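Local coordinates for protein M32 carboxypeptidase (Chitinophagaceae bacterium, PDB 7A03) that probably removes amino acids one at a time from the carboxyl ends of peptides, as a metal-dependent carboxypeptidase of the M32 family, at residues Thr182-Leu187 with Ser487-Tyr492; Pro186-Ile191 with Asp354-His359; Asn342-Ser347 with Gly495-Gly500; Thr175-Val180 with Thr421-Ser426. All coordinates share one frame; numbering follows the deposited sequence.

Interaction 1: Thr182-Leu187 with Ser487-Tyr492; sequences TALSPL and SYFLDY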
loop_
_atom_site.group_PDB
_atom_site.type_symbol
_atom_site.label_atom_id
_atom_site.label_comp_id
_atom_site.label_asym_id
_atom_site.label_seq_id
_atom_site.Cartn_x
_atom_site.Cartn_y
_atom_site.Cartn_z
ATOM N N THR A 182 -20.293 -9.012 6.449
ATOM C CA THR A 182 -21.594 -9.586 6.118
ATOM C C THR A 182 -21.629 -10.135 4.703
ATOM O O THR A 182 -22.456 -10.999 4.413
ATOM C CB THR A 182 -22.716 -8.543 6.268
ATOM O OG1 THR A 182 -22.472 -7.432 5.413
ATOM C CG2 THR A 182 -22.803 -8.045 7.712
ATOM N N ALA A 183 -20.742 -9.678 3.820
ATOM C CA ALA A 183 -20.750 -10.139 2.443
ATOM C C ALA A 183 -19.680 -11.184 2.163
ATOM O O ALA A 183 -19.944 -12.151 1.449
ATOM C CB ALA A 183 -20.569 -8.956 1.485
ATOM N N LEU A 184 -18.477 -11.036 2.719
ATOM C CA LEU A 184 -17.427 -12.002 2.436
ATOM C C LEU A 184 -17.488 -13.236 3.325
ATOM O O LEU A 184 -16.994 -14.291 2.911
ATOM C CB LEU A 184 -16.039 -11.361 2.529
ATOM C CG LEU A 184 -15.787 -10.198 1.566
ATOM C CD1 LEU A 184 -14.322 -9.762 1.682
ATOM C CD2 LEU A 184 -16.143 -10.519 0.109
ATOM N N SER A 185 -18.059 -13.170 4.537
ATOM C CA SER A 185 -18.232 -14.418 5.281
ATOM C C SER A 185 -19.084 -15.431 4.527
ATOM O O SER A 185 -18.660 -16.595 4.412
ATOM C CB SER A 185 -18.728 -14.166 6.712
ATOM O OG SER A 185 -17.959 -13.161 7.355
ATOM N N PRO A 186 -20.259 -15.079 3.991
ATOM C CA PRO A 186 -21.010 -16.076 3.209
ATOM C C PRO A 186 -20.250 -16.553 1.992
ATOM O O PRO A 186 -20.314 -17.739 1.638
ATOM C CB PRO A 186 -22.297 -15.330 2.815
ATOM C CG PRO A 186 -22.422 -14.208 3.772
ATOM C CD PRO A 186 -21.004 -13.812 4.125
ATOM N N LEU A 187 -19.516 -15.646 1.343
ATOM C CA LEU A 187 -18.710 -16.049 0.200
ATOM C C LEU A 187 -17.652 -17.075 0.606
ATOM O O LEU A 187 -17.418 -18.057 -0.114
ATOM C CB LEU A 187 -18.103 -14.806 -0.455
ATOM C CG LEU A 187 -17.167 -15.020 -1.635
ATOM C CD1 LEU A 187 -17.804 -15.967 -2.597
ATOM C CD2 LEU A 187 -16.843 -13.704 -2.320
ATOM N N SER A 487 -19.466 -2.475 -2.727
ATOM C CA SER A 487 -20.226 -3.298 -3.665
ATOM C C SER A 487 -19.431 -3.634 -4.928
ATOM O O SER A 487 -19.575 -4.725 -5.500
ATOM C CB SER A 487 -21.534 -2.596 -4.023
ATOM O OG SER A 487 -21.290 -1.329 -4.608
ATOM N N TYR A 488 -18.596 -2.705 -5.394
ATOM C CA TYR A 488 -17.806 -2.982 -6.588
ATOM C C TYR A 488 -16.869 -4.166 -6.367
ATOM O O TYR A 488 -16.779 -5.080 -7.212
ATOM C CB TYR A 488 -17.003 -1.742 -6.971
ATOM C CG TYR A 488 -17.786 -0.608 -7.600
ATOM C CD1 TYR A 488 -18.337 0.394 -6.824
ATOM C CD2 TYR A 488 -17.932 -0.525 -8.980
ATOM C CE1 TYR A 488 -19.025 1.445 -7.404
ATOM C CE2 TYR A 488 -18.617 0.522 -9.574
ATOM C CZ TYR A 488 -19.159 1.503 -8.778
ATOM O OH TYR A 488 -19.831 2.549 -9.361
ATOM N N PHE A 489 -16.137 -4.150 -5.241
ATOM C CA PHE A 489 -15.277 -5.278 -4.915
ATOM C C PHE A 489 -16.098 -6.551 -4.773
ATOM O O PHE A 489 -15.680 -7.618 -5.236
ATOM C CB PHE A 489 -14.495 -5.018 -3.632
ATOM C CG PHE A 489 -13.523 -6.102 -3.303
ATOM C CD1 PHE A 489 -12.241 -6.097 -3.847
ATOM C CD2 PHE A 489 -13.883 -7.138 -2.469
ATOM C CE1 PHE A 489 -11.343 -7.118 -3.554
ATOM C CE2 PHE A 489 -12.986 -8.164 -2.175
ATOM C CZ PHE A 489 -11.712 -8.146 -2.716
ATOM N N LEU A 490 -17.279 -6.455 -4.145
ATOM C CA LEU A 490 -18.082 -7.655 -3.958
ATOM C C LEU A 490 -18.473 -8.257 -5.301
ATOM O O LEU A 490 -18.361 -9.470 -5.499
ATOM C CB LEU A 490 -19.316 -7.375 -3.102
ATOM C CG LEU A 490 -20.212 -8.599 -2.842
ATOM C CD1 LEU A 490 -19.418 -9.711 -2.187
ATOM C CD2 LEU A 490 -21.446 -8.257 -2.014
ATOM N N ASP A 491 -18.940 -7.422 -6.234
ATOM C CA ASP A 491 -19.392 -7.953 -7.521
ATOM C C ASP A 491 -18.230 -8.568 -8.286
ATOM O O ASP A 491 -18.382 -9.624 -8.917
ATOM C CB ASP A 491 -20.056 -6.869 -8.376
ATOM C CG ASP A 491 -21.347 -6.345 -7.775
ATOM O OD1 ASP A 491 -21.830 -6.930 -6.781
ATOM O OD2 ASP A 491 -21.871 -5.348 -8.322
ATOM N N TYR A 492 -17.057 -7.941 -8.198
ATOM C CA TYR A 492 -15.867 -8.486 -8.841
ATOM C C TYR A 492 -15.488 -9.841 -8.239
ATOM O O TYR A 492 -15.199 -10.812 -8.963
ATOM C CB TYR A 492 -14.737 -7.459 -8.660
ATOM C CG TYR A 492 -13.336 -8.034 -8.587
ATOM C CD1 TYR A 492 -12.688 -8.466 -9.737
ATOM C CD2 TYR A 492 -12.655 -8.116 -7.375
ATOM C CE1 TYR A 492 -11.415 -8.997 -9.685
ATOM C CE2 TYR A 492 -11.372 -8.646 -7.316
ATOM C CZ TYR A 492 -10.768 -9.083 -8.476
ATOM O OH TYR A 492 -9.499 -9.597 -8.433
#

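Interaction 2: Pro186-Ile191 with Asp354-His359; sequences PLLDDI and DEITYH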
loop_
_atom_site.group_PDB
_atom_site.type_symbol
_atom_site.label_atom_id
_atom_site.label_comp_id
_atom_site.label_asym_id
_atom_site.label_seq_id
_atom_site.Cartn_x
_atom_site.Cartn_y
_atom_site.Cartn_z
ATOM N N PRO A 186 -20.259 -15.079 3.991
ATOM C CA PRO A 186 -21.010 -16.076 3.209
ATOM C C PRO A 186 -20.250 -16.553 1.992
ATOM O O PRO A 186 -20.314 -17.739 1.638
ATOM C CB PRO A 186 -22.297 -15.330 2.815
ATOM C CG PRO A 186 -22.422 -14.208 3.772
ATOM C CD PRO A 186 -21.004 -13.812 4.125
ATOM N N LEU A 187 -19.516 -15.646 1.343
ATOM C CA LEU A 187 -18.710 -16.049 0.200
ATOM C C LEU A 187 -17.652 -17.075 0.606
ATOM O O LEU A 187 -17.418 -18.057 -0.114
ATOM C CB LEU A 187 -18.103 -14.806 -0.455
ATOM C CG LEU A 187 -17.167 -15.020 -1.635
ATOM C CD1 LEU A 187 -17.804 -15.967 -2.597
ATOM C CD2 LEU A 187 -16.843 -13.704 -2.320
ATOM N N LEU A 188 -17.025 -16.883 1.776
ATOM C CA LEU A 188 -16.051 -17.861 2.260
ATOM C C LEU A 188 -16.711 -19.202 2.563
ATOM O O LEU A 188 -16.124 -20.263 2.298
ATOM C CB LEU A 188 -15.315 -17.315 3.490
ATOM C CG LEU A 188 -14.262 -16.264 3.154
ATOM C CD1 LEU A 188 -13.672 -15.622 4.396
ATOM C CD2 LEU A 188 -13.167 -16.902 2.329
ATOM N N ASP A 189 -17.934 -19.179 3.114
ATOM C CA ASP A 189 -18.642 -20.432 3.344
ATOM C C ASP A 189 -18.894 -21.150 2.025
ATOM O O ASP A 189 -18.778 -22.378 1.942
ATOM C CB ASP A 189 -19.981 -20.176 4.037
ATOM C CG ASP A 189 -19.835 -19.673 5.455
ATOM O OD1 ASP A 189 -18.717 -19.721 6.002
ATOM O OD2 ASP A 189 -20.859 -19.226 6.020
ATOM N N ASP A 190 -19.245 -20.392 0.979
ATOM C CA ASP A 190 -19.490 -21.019 -0.315
ATOM C C ASP A 190 -18.206 -21.611 -0.877
ATOM O O ASP A 190 -18.214 -22.724 -1.421
ATOM C CB ASP A 190 -20.064 -20.009 -1.314
ATOM C CG ASP A 190 -21.316 -19.317 -0.818
ATOM O OD1 ASP A 190 -22.080 -19.905 -0.019
ATOM O OD2 ASP A 190 -21.532 -18.160 -1.246
ATOM N N ILE A 191 -17.098 -20.877 -0.751
ATOM C CA ILE A 191 -15.827 -21.329 -1.314
ATOM C C ILE A 191 -15.357 -22.597 -0.613
ATOM O O ILE A 191 -14.825 -23.512 -1.251
ATOM C CB ILE A 191 -14.773 -20.204 -1.260
ATOM C CG1 ILE A 191 -15.109 -19.074 -2.244
ATOM C CG2 ILE A 191 -13.375 -20.750 -1.556
ATOM C CD1 ILE A 191 -14.214 -17.838 -2.103
ATOM N N ASP A 354 -4.874 -14.661 0.474
ATOM C CA ASP A 354 -5.532 -14.381 -0.791
ATOM C C ASP A 354 -6.362 -13.094 -0.686
ATOM O O ASP A 354 -6.635 -12.575 0.405
ATOM C CB ASP A 354 -6.486 -15.516 -1.126
ATOM C CG ASP A 354 -7.556 -15.678 -0.068
ATOM O OD1 ASP A 354 -8.608 -15.003 -0.156
ATOM O OD2 ASP A 354 -7.323 -16.462 0.870
ATOM N N GLU A 355 -6.813 -12.605 -1.843
ATOM C CA GLU A 355 -7.484 -11.305 -1.910
ATOM C C GLU A 355 -8.853 -11.272 -1.226
ATOM O O GLU A 355 -9.426 -10.182 -1.096
ATOM C CB GLU A 355 -7.602 -10.816 -3.365
ATOM C CG GLU A 355 -8.634 -11.565 -4.188
ATOM C CD GLU A 355 -8.676 -11.122 -5.654
ATOM O OE1 GLU A 355 -8.657 -9.897 -5.936
ATOM O OE2 GLU A 355 -8.744 -12.018 -6.520
ATOM N N ILE A 356 -9.407 -12.408 -0.805
ATOM C CA ILE A 356 -10.676 -12.378 -0.082
ATOM C C ILE A 356 -10.391 -12.327 1.408
ATOM O O ILE A 356 -10.770 -11.369 2.097
ATOM C CB ILE A 356 -11.588 -13.572 -0.429
ATOM C CG1 ILE A 356 -11.865 -13.604 -1.933
ATOM C CG2 ILE A 356 -12.879 -13.504 0.365
ATOM C CD1 ILE A 356 -12.544 -12.354 -2.451
ATOM N N THR A 357 -9.714 -13.359 1.915
ATOM C CA THR A 357 -9.455 -13.424 3.347
ATOM C C THR A 357 -8.569 -12.280 3.829
ATOM O O THR A 357 -8.642 -11.929 5.012
ATOM C CB THR A 357 -8.829 -14.771 3.721
ATOM O OG1 THR A 357 -7.569 -14.906 3.048
ATOM C CG2 THR A 357 -9.754 -15.916 3.349
ATOM N N TYR A 358 -7.753 -11.690 2.942
ATOM C CA TYR A 358 -6.900 -10.561 3.322
ATOM C C TYR A 358 -7.668 -9.523 4.134
ATOM O O TYR A 358 -7.163 -8.995 5.138
ATOM C CB TYR A 358 -6.336 -9.892 2.060
ATOM C CG TYR A 358 -5.253 -8.862 2.335
ATOM C CD1 TYR A 358 -5.579 -7.532 2.606
ATOM C CD2 TYR A 358 -3.914 -9.222 2.324
ATOM C CE1 TYR A 358 -4.604 -6.596 2.874
ATOM C CE2 TYR A 358 -2.924 -8.293 2.580
ATOM C CZ TYR A 358 -3.276 -6.983 2.848
ATOM O OH TYR A 358 -2.300 -6.043 3.110
ATOM N N HIS A 359 -8.903 -9.233 3.724
ATOM C CA HIS A 359 -9.631 -8.133 4.332
ATOM C C HIS A 359 -10.111 -8.452 5.738
ATOM O O HIS A 359 -10.251 -7.534 6.553
ATOM C CB HIS A 359 -10.695 -7.632 3.360
ATOM C CG HIS A 359 -10.110 -7.339 2.017
ATOM N ND1 HIS A 359 -9.260 -6.271 1.807
ATOM C CD2 HIS A 359 -10.152 -8.024 0.849
ATOM C CE1 HIS A 359 -8.833 -6.293 0.556
ATOM N NE2 HIS A 359 -9.364 -7.341 -0.050
#

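Interaction 3: Asn342-Ser347 with Gly495-Gly500; sequences NHVQPS and GKFLRG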
loop_
_atom_site.group_PDB
_atom_site.type_symbol
_atom_site.label_atom_id
_atom_site.label_comp_id
_atom_site.label_asym_id
_atom_site.label_seq_id
_atom_site.Cartn_x
_atom_site.Cartn_y
_atom_site.Cartn_z
ATOM N N ASN A 342 -6.080 -18.287 -8.311
ATOM C CA ASN A 342 -7.114 -17.674 -7.483
ATOM C C ASN A 342 -7.570 -18.578 -6.336
ATOM O O ASN A 342 -8.773 -18.773 -6.134
ATOM C CB ASN A 342 -8.304 -17.301 -8.358
ATOM C CG ASN A 342 -8.020 -16.124 -9.241
ATOM O OD1 ASN A 342 -7.959 -14.986 -8.773
ATOM N ND2 ASN A 342 -7.867 -16.381 -10.530
ATOM N N HIS A 343 -6.622 -19.126 -5.577
ATOM C CA HIS A 343 -6.935 -20.038 -4.485
ATOM C C HIS A 343 -7.225 -19.254 -3.205
ATOM O O HIS A 343 -6.376 -18.494 -2.727
ATOM C CB HIS A 343 -5.800 -21.029 -4.247
ATOM C CG HIS A 343 -6.091 -22.010 -3.153
ATOM N ND1 HIS A 343 -7.041 -23.001 -3.278
ATOM C CD2 HIS A 343 -5.579 -22.136 -1.907
ATOM C CE1 HIS A 343 -7.094 -23.701 -2.160
ATOM N NE2 HIS A 343 -6.217 -23.198 -1.312
ATOM N N VAL A 344 -8.411 -19.465 -2.640
ATOM C CA VAL A 344 -8.851 -18.772 -1.430
ATOM C C VAL A 344 -8.803 -19.737 -0.256
ATOM O O VAL A 344 -9.370 -20.838 -0.321
ATOM C CB VAL A 344 -10.261 -18.186 -1.608
ATOM C CG1 VAL A 344 -10.876 -17.818 -0.259
ATOM C CG2 VAL A 344 -10.209 -16.980 -2.515
ATOM N N GLN A 345 -8.161 -19.305 0.836
ATOM C CA GLN A 345 -7.975 -20.176 1.984
ATOM C C GLN A 345 -7.753 -19.328 3.227
ATOM O O GLN A 345 -6.787 -18.562 3.277
ATOM C CB GLN A 345 -6.740 -21.040 1.742
ATOM C CG GLN A 345 -6.432 -22.033 2.834
ATOM C CD GLN A 345 -5.594 -23.185 2.325
ATOM O OE1 GLN A 345 -6.079 -24.033 1.577
ATOM N NE2 GLN A 345 -4.320 -23.210 2.708
ATOM N N PRO A 346 -8.611 -19.435 4.237
ATOM C CA PRO A 346 -8.316 -18.779 5.521
ATOM C C PRO A 346 -6.952 -19.219 6.033
ATOM O O PRO A 346 -6.599 -20.401 5.976
ATOM C CB PRO A 346 -9.449 -19.266 6.429
ATOM C CG PRO A 346 -10.575 -19.582 5.472
ATOM C CD PRO A 346 -9.906 -20.139 4.248
ATOM N N SER A 347 -6.163 -18.250 6.494
ATOM C CA SER A 347 -4.796 -18.525 6.910
ATOM C C SER A 347 -4.377 -17.523 7.983
ATOM O O SER A 347 -5.109 -16.586 8.315
ATOM C CB SER A 347 -3.864 -18.577 5.699
ATOM O OG SER A 347 -3.822 -17.327 5.036
ATOM N N GLY A 495 -18.227 -12.522 -8.908
ATOM C CA GLY A 495 -18.167 -12.933 -10.299
ATOM C C GLY A 495 -17.042 -13.907 -10.569
ATOM O O GLY A 495 -17.181 -14.823 -11.386
ATOM N N LYS A 496 -15.916 -13.734 -9.874
ATOM C CA LYS A 496 -14.809 -14.659 -10.081
ATOM C C LYS A 496 -14.962 -15.955 -9.287
ATOM O O LYS A 496 -14.583 -17.022 -9.783
ATOM C CB LYS A 496 -13.480 -13.967 -9.762
ATOM C CG LYS A 496 -12.317 -14.911 -9.606
ATOM C CD LYS A 496 -11.010 -14.213 -9.916
ATOM C CE LYS A 496 -10.767 -13.074 -8.957
ATOM N NZ LYS A 496 -9.363 -12.582 -9.109
ATOM N N PHE A 497 -15.539 -15.908 -8.081
ATOM C CA PHE A 497 -15.490 -17.056 -7.173
ATOM C C PHE A 497 -16.784 -17.874 -7.068
ATOM O O PHE A 497 -16.735 -18.991 -6.539
ATOM C CB PHE A 497 -15.049 -16.595 -5.775
ATOM C CG PHE A 497 -13.632 -16.136 -5.723
ATOM C CD1 PHE A 497 -12.596 -17.057 -5.864
ATOM C CD2 PHE A 497 -13.318 -14.792 -5.571
ATOM C CE1 PHE A 497 -11.285 -16.641 -5.829
ATOM C CE2 PHE A 497 -12.004 -14.371 -5.533
ATOM C CZ PHE A 497 -10.985 -15.296 -5.665
ATOM N N LEU A 498 -17.925 -17.374 -7.552
ATOM C CA LEU A 498 -19.213 -17.972 -7.199
ATOM C C LEU A 498 -20.003 -18.611 -8.331
ATOM O O LEU A 498 -20.958 -19.341 -8.047
ATOM C CB LEU A 498 -20.126 -16.932 -6.540
ATOM C CG LEU A 498 -19.989 -16.857 -5.030
ATOM C CD1 LEU A 498 -21.238 -16.233 -4.436
ATOM C CD2 LEU A 498 -19.730 -18.237 -4.438
ATOM N N ARG A 499 -19.686 -18.333 -9.583
ATOM C CA ARG A 499 -20.450 -18.890 -10.692
ATOM C C ARG A 499 -19.548 -19.673 -11.636
ATOM O O ARG A 499 -19.669 -19.588 -12.860
ATOM C CB ARG A 499 -21.258 -17.814 -11.422
ATOM C CG ARG A 499 -20.588 -16.445 -11.456
ATOM C CD ARG A 499 -21.245 -15.505 -12.470
ATOM N NE ARG A 499 -20.267 -14.558 -13.009
ATOM C CZ ARG A 499 -19.467 -14.825 -14.038
ATOM N NH1 ARG A 499 -18.599 -13.914 -14.469
ATOM N NH2 ARG A 499 -19.543 -16.004 -14.646
ATOM N N GLY A 500 -18.636 -20.452 -11.067
ATOM C CA GLY A 500 -17.685 -21.212 -11.851
ATOM C C GLY A 500 -16.447 -20.406 -12.190
ATOM O O GLY A 500 -15.568 -20.889 -12.903
#

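Interaction 4: Thr175-Val180 with Thr421-Ser426; sequences TIFTEV and TYSLGS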
loop_
_atom_site.group_PDB
_atom_site.type_symbol
_atom_site.label_atom_id
_atom_site.label_comp_id
_atom_site.label_asym_id
_atom_site.label_seq_id
_atom_site.Cartn_x
_atom_site.Cartn_y
_atom_site.Cartn_z
ATOM N N THR A 175 -18.714 1.201 8.413
ATOM C CA THR A 175 -19.644 0.783 7.367
ATOM C C THR A 175 -18.976 -0.187 6.393
ATOM O O THR A 175 -19.525 -1.258 6.073
ATOM C CB THR A 175 -20.170 2.026 6.654
ATOM O OG1 THR A 175 -20.951 2.788 7.581
ATOM C CG2 THR A 175 -21.018 1.658 5.423
ATOM N N ILE A 176 -17.776 0.164 5.917
ATOM C CA ILE A 176 -17.089 -0.700 4.958
ATOM C C ILE A 176 -16.791 -2.071 5.558
ATOM O O ILE A 176 -16.992 -3.105 4.907
ATOM C CB ILE A 176 -15.820 -0.011 4.418
ATOM C CG1 ILE A 176 -16.226 1.102 3.463
ATOM C CG2 ILE A 176 -14.936 -1.013 3.698
ATOM C CD1 ILE A 176 -15.121 2.074 3.141
ATOM N N PHE A 177 -16.291 -2.114 6.791
ATOM C CA PHE A 177 -15.888 -3.402 7.340
ATOM C C PHE A 177 -17.075 -4.245 7.781
ATOM O O PHE A 177 -16.984 -5.477 7.770
ATOM C CB PHE A 177 -14.837 -3.245 8.443
ATOM C CG PHE A 177 -13.466 -2.889 7.922
ATOM C CD1 PHE A 177 -12.761 -3.776 7.105
ATOM C CD2 PHE A 177 -12.886 -1.675 8.238
ATOM C CE1 PHE A 177 -11.493 -3.443 6.619
ATOM C CE2 PHE A 177 -11.622 -1.338 7.746
ATOM C CZ PHE A 177 -10.928 -2.235 6.937
ATOM N N THR A 178 -18.195 -3.612 8.143
ATOM C CA THR A 178 -19.419 -4.371 8.336
ATOM C C THR A 178 -19.842 -5.029 7.034
ATOM O O THR A 178 -20.288 -6.184 7.030
ATOM C CB THR A 178 -20.513 -3.446 8.874
ATOM O OG1 THR A 178 -20.140 -2.977 10.176
ATOM C CG2 THR A 178 -21.859 -4.180 8.967
ATOM N N GLU A 179 -19.682 -4.319 5.910
ATOM C CA GLU A 179 -19.957 -4.947 4.621
ATOM C C GLU A 179 -18.980 -6.083 4.327
ATOM O O GLU A 179 -19.383 -7.141 3.832
ATOM C CB GLU A 179 -19.957 -3.893 3.513
ATOM C CG GLU A 179 -21.222 -3.052 3.487
ATOM C CD GLU A 179 -21.029 -1.661 2.898
ATOM O OE1 GLU A 179 -19.880 -1.283 2.586
ATOM O OE2 GLU A 179 -22.042 -0.947 2.730
ATOM N N VAL A 180 -17.694 -5.880 4.612
ATOM C CA VAL A 180 -16.720 -6.963 4.469
ATOM C C VAL A 180 -17.196 -8.202 5.216
ATOM O O VAL A 180 -17.266 -9.303 4.651
ATOM C CB VAL A 180 -15.319 -6.514 4.934
ATOM C CG1 VAL A 180 -14.415 -7.720 5.136
ATOM C CG2 VAL A 180 -14.702 -5.547 3.941
ATOM N N THR A 421 -5.659 1.278 4.976
ATOM C CA THR A 421 -5.349 1.698 3.614
ATOM C C THR A 421 -5.170 0.510 2.677
ATOM O O THR A 421 -5.520 0.612 1.496
ATOM C CB THR A 421 -4.135 2.632 3.570
ATOM O OG1 THR A 421 -2.963 1.936 4.008
ATOM C CG2 THR A 421 -4.377 3.848 4.451
ATOM N N TYR A 422 -4.663 -0.626 3.174
ATOM C CA TYR A 422 -4.521 -1.783 2.289
ATOM C C TYR A 422 -5.873 -2.183 1.710
ATOM O O TYR A 422 -6.025 -2.334 0.482
ATOM C CB TYR A 422 -3.895 -2.976 3.019
ATOM C CG TYR A 422 -2.474 -2.801 3.498
ATOM C CD1 TYR A 422 -1.396 -2.950 2.632
ATOM C CD2 TYR A 422 -2.215 -2.529 4.833
ATOM C CE1 TYR A 422 -0.104 -2.817 3.082
ATOM C CE2 TYR A 422 -0.923 -2.382 5.293
ATOM C CZ TYR A 422 0.128 -2.527 4.412
ATOM O OH TYR A 422 1.424 -2.392 4.882
ATOM N N SER A 423 -6.885 -2.308 2.577
ATOM C CA SER A 423 -8.206 -2.676 2.089
ATOM C C SER A 423 -8.791 -1.578 1.237
ATOM O O SER A 423 -9.394 -1.865 0.197
ATOM C CB SER A 423 -9.170 -3.020 3.223
ATOM O OG SER A 423 -8.812 -4.264 3.792
ATOM N N LEU A 424 -8.586 -0.315 1.627
ATOM C CA LEU A 424 -9.110 0.761 0.802
ATOM C C LEU A 424 -8.533 0.653 -0.602
ATOM O O LEU A 424 -9.263 0.780 -1.597
ATOM C CB LEU A 424 -8.782 2.117 1.430
ATOM C CG LEU A 424 -9.480 2.478 2.749
ATOM C CD1 LEU A 424 -8.997 3.835 3.277
ATOM C CD2 LEU A 424 -10.979 2.488 2.554
ATOM N N GLY A 425 -7.237 0.332 -0.693
ATOM C CA GLY A 425 -6.624 0.205 -1.997
ATOM C C GLY A 425 -7.346 -0.831 -2.827
ATOM O O GLY A 425 -7.754 -0.566 -3.965
ATOM N N SER A 426 -7.589 -2.004 -2.228
ATOM C CA SER A 426 -8.245 -3.075 -2.975
ATOM C C SER A 426 -9.627 -2.650 -3.438
ATOM O O SER A 426 -10.040 -2.946 -4.578
ATOM C CB SER A 426 -8.339 -4.315 -2.087
ATOM O OG SER A 426 -7.052 -4.812 -1.751
#

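Interaction 1: Thr182-Leu187 with Ser487-Tyr492
Helices 170-192 and 486-497 run almost parallel where A183 meets L490, their short segments inclined by 12° with axes 11.0 Å apart, and the two CA atoms of that pair lie 7.4 Å from each other. At this separation a small residue on one helix is matched by a branched one on the other. The methyl of A183 is directed at the partner helix and receives both ends of the leucine: A183 CB lies 3.7 Å from L490 CD2 and 3.9 Å from L490 CD1. L490 delivers them by holding CG opposite its backbone N (chi1 -179°), which brings the isopropyl end to the neighbour although its CB points past it. L184 runs past L490 in the opposite direction, with L184 CD2 4.1 Å from L490 CD1. Its other branch makes a looser, oblique contact, in which L184 CD1 stands 4.4 Å from F489 CE2. The contact is apolar throughout, without hydrogen bonds between the segments. F486, at the start of helix 486-497, also touches A183 and L184. The F489 ring meets F427 of helix 420-439 and H359 of helix 358-374 edge-to-face, and F360 of helix 358-374 lies against L184.

Interaction 2: Pro186-Ile191 with Asp354-His359
An Asx turn at D354, in the segment leading into helix 358-374, supplies the surface on which L188 of helix 170-192 rests, a case of a polar turn presenting apolar side chains to a neighbouring helix. L188 points at the turn and meets it mainly through one methyl: L188 CD2 lies 3.7 Å from T357 CG2 and 3.9 Å from I356 CG2. Its CD1 also touches the threonine methyl, so the fork of the leucine spans it, and the two side chains cross at about a right angle. Against I356, by contrast, the leucine slides past in the opposite direction. T357 turns its methyl to L188 because its OG1 sits between backbone N and carbonyl carbon (chi1 62°), where the hydroxyl gives a hydrogen bond to D354 OD2 at 2.7 Å. The other carboxylate oxygen, D354 OD1, accepts two backbone N-H groups from the same face of its plane, that of I356 at 2.8 Å and that of T357 at 2.9 Å. The second of these is the straighter, at 162°. Three bonds within the segment thus fix the carboxylate, and D354 OD2 has a further donor in the backbone N of Q345. No hydrogen bond crosses to helix 170-192. V344 of the loop before helix 358-374 touches L188 and D354, whereas A493 and F497 of helix 486-497 pack on I356, placing the contact where helices 170-192, 358-374 and 486-497 come together.

Interaction 3: Asn342-Ser347 with Gly495-Gly500
The F497 ring takes the backbone O of N342 at its edge, in plane and 3.3 Å from F497 CE1, while one face carries CG of its own neighbour K496, over the ring centre. V344 CG2 approaches obliquely from the side of the ring plane away from K496 CG, 3.5 Å from F497 CE1. These contacts join the C-terminal end of helix 486-497 to the loop between helices 334-341 and 358-374 in the helical M32 fold, an example of a helix end combining aromatic packing with a charged grip on a loop. The ring edge would offer weakly positive C-H groups to the carbonyl oxygen. The lysine chain crosses the amide of N342 at about a right angle, K496 CD 3.6 Å from N342 CG, and bends at chi3 (62°) before ending at the amide oxygen. K496 NZ also makes a salt bridge with E355, whose charge would help to balance its own, and a hydrogen bond with Y492 OH. N342 ND2, for its part, gives hydrogen bonds to the backbone O atoms of Y338 and R309, and these fix which way the amide is turned. K496 NZ bonds to N342 OD1 at 2.8 Å, meeting it from above the carbonyl plane, 38° out of it.

Interaction 4: Thr175-Val180 with Thr421-Ser426
F177 and I176 of helix 170-192 face S423 and L424 of helix 420-439 in a helix-helix contact buried within the mainly helical M32 fold, and illustrate how distant backbones are joined by side-chain ends. The CA atoms of I176 and L424 are 9.1 Å apart. The closer part is at F177, whose CG lies opposite its carbonyl carbon (chi1 -74°), carrying the far end of the ring to S423. There F177 CE1 stands 4.1 Å from S423 CB, and CZ of the ring is nearly as close. The I176 part is lighter: a single pair of methyls, I176 CD1 and L424 CD2, meets at 4.2 Å, and L484 from a nearby loop touches both residues. All four touching residues are buried, so the contrast is between closer and lighter packing, and the looseness lies in the small area the two segments share. Y366 of helix 358-374 stacks on the F177 ring, and F427, one turn on along helix 420-439 itself, packs against I176. The serine hydroxyl is hydrogen-bonded to H359 ND1, and presents its oxygen to the phenylalanine at the ring edge, near the ring plane, with S423 OG 4.0 Å from F177 CE1.

Helix 170-192 serves three of the four contacts in turn along its length: interaction 4 first, then interaction 1, then interaction 2, which shares P186 and L187 with interaction 1. Helix 486-497 links interactions 1 and 3. Centres of interactions 2 and 3 lie about 7 Å apart, those of 1 and 2 about 8 Å, whereas 3 and 4 are about 18 Å apart and do not touch. Polar bridges tie neighbours together: E355 to K496 between 2 and 3, and H359 to S423 between 2 and 4. Along the chain interaction 2 nests inside the loop closed by interaction 4. Interactions 1 and 3 bring helix 486-497, at the C-terminus, onto parts of the chain about 300 and 150 residues earlier.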